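PDB 3P1W: RabGDI protein from Plasmodium falciparum 3D7, which probably acts as a Rab GDP-dissociation inhibitor, holding Rab GTPases in their GDP-bound state during vesicle transport. Local coordinates for residues Ala60-Leu64 and Thr65-Asn69. Numbering follows the deposited sequence.
Sequences ASLNL and TNLYN
L67 N and Y68 N donate to the carbonyl oxygens of N63 and L64, and these i to i+4 bonds define the first turn of a helix that begins one residue after the short strand 61-62, with N63 between them. The L67 N to N63 O bond is 2.9 Å long. N63 is the N-cap: its OD1 accepts from N66 N at 2.9 Å, with a C=O...donor angle of 169°, an almost end-on approach to the oxygen. The torsion behind this is chi1 63°, which sets CG between the backbone N and the carbonyl carbon and folds the amide back over the start of the helix. The amides of N63 and N66 lie nearly parallel, their planes 12° apart. A water bridges the same two residues, accepting from N63 N at 3.0 Å and from N66 ND2 at 2.6 Å, a second link between the N-cap residue and the first turn. Apolar contacts flank the cap. L62 and L67, at N' and N4, form a hydrophobic staple across the N-cap: L62 lays CD2 against the helix backbone, 3.8 Å from L67 CA, and meets L67 CD1 at 4.2 Å. L64 CD2 approaches Y68 CE1 at 4.3 Å, while L64 O sits at the edge of the tyrosine ring, near its plane. From the first turn itself, T65 OG1 hydrogen-bonds N84 ND2. The strand pairs antiparallel with strand 89-90 through backbone bonds of L62 with V89, and the helix 64-71 rests L67 on V89 and F409, and Y68 on E407, thereby reaching the long strand 405-418.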
# COMPACT_ATOMS: atom_id res chain seq x y z
N ALA A 60 5.41 10.90 -3.77
CA ALA A 60 6.59 11.70 -3.37
C ALA A 60 6.78 11.76 -1.86
O ALA A 60 5.82 11.68 -1.10
CB ALA A 60 6.49 13.11 -3.90
N SER A 61 8.04 11.95 -1.47
CA SER A 61 8.44 12.16 -0.09
C SER A 61 8.78 13.65 0.12
O SER A 61 9.57 14.20 -0.64
CB SER A 61 9.70 11.32 0.16
OG SER A 61 10.14 11.46 1.49
N LEU A 62 8.19 14.29 1.13
CA LEU A 62 8.38 15.74 1.37
C LEU A 62 9.12 16.04 2.68
O LEU A 62 8.86 15.42 3.72
CB LEU A 62 7.03 16.45 1.38
CG LEU A 62 6.19 16.57 0.08
CD1 LEU A 62 5.99 15.24 -0.56
CD2 LEU A 62 4.81 17.20 0.39
N ASN A 63 10.03 17.00 2.64
CA ASN A 63 10.60 17.54 3.87
C ASN A 63 9.66 18.60 4.44
O ASN A 63 8.55 18.77 3.95
CB ASN A 63 12.02 18.08 3.64
CG ASN A 63 12.09 19.25 2.66
OD1 ASN A 63 11.09 19.86 2.30
ND2 ASN A 63 13.32 19.56 2.24
N LEU A 64 10.08 19.31 5.48
CA LEU A 64 9.20 20.32 6.08
C LEU A 64 8.86 21.43 5.12
O LEU A 64 7.71 21.78 4.98
CB LEU A 64 9.85 20.97 7.29
CG LEU A 64 9.71 20.34 8.64
CD1 LEU A 64 10.56 21.19 9.59
CD2 LEU A 64 8.25 20.27 9.04
N THR A 65 9.89 22.02 4.50
CA THR A 65 9.68 23.10 3.55
C THR A 65 8.65 22.71 2.51
O THR A 65 7.73 23.47 2.21
CB THR A 65 10.99 23.50 2.87
OG1 THR A 65 11.86 24.05 3.86
CG2 THR A 65 10.76 24.54 1.75
N ASN A 66 8.78 21.51 1.97
CA ASN A 66 7.92 21.14 0.88
C ASN A 66 6.54 20.73 1.36
O ASN A 66 5.58 21.02 0.69
CB ASN A 66 8.61 20.12 -0.03
CG ASN A 66 9.73 20.77 -0.84
OD1 ASN A 66 9.55 21.83 -1.45
ND2 ASN A 66 10.89 20.15 -0.82
N LEU A 67 6.44 20.16 2.57
CA LEU A 67 5.14 19.81 3.14
C LEU A 67 4.34 21.10 3.31
O LEU A 67 3.18 21.20 2.89
CB LEU A 67 5.34 19.10 4.48
CG LEU A 67 4.15 18.54 5.21
CD1 LEU A 67 3.53 17.39 4.39
CD2 LEU A 67 4.57 18.08 6.61
N TYR A 68 5.00 22.12 3.88
CA TYR A 68 4.34 23.39 4.14
C TYR A 68 4.06 24.15 2.85
O TYR A 68 2.99 24.73 2.71
CB TYR A 68 5.15 24.24 5.17
CG TYR A 68 4.71 23.99 6.60
CD1 TYR A 68 5.08 22.83 7.28
CD2 TYR A 68 3.87 24.89 7.25
CE1 TYR A 68 4.63 22.56 8.58
CE2 TYR A 68 3.43 24.64 8.54
CZ TYR A 68 3.80 23.48 9.19
OH TYR A 68 3.37 23.24 10.47
N ASN A 69 4.99 24.14 1.90
CA ASN A 69 4.75 24.82 0.63
C ASN A 69 3.56 24.23 -0.09
O ASN A 69 2.80 24.95 -0.76
CB ASN A 69 5.99 24.77 -0.29
CG ASN A 69 7.06 25.79 0.10
OD1 ASN A 69 6.87 26.63 0.98
ND2 ASN A 69 8.22 25.71 -0.56
O HOH W 1 10.97 17.65 -0.15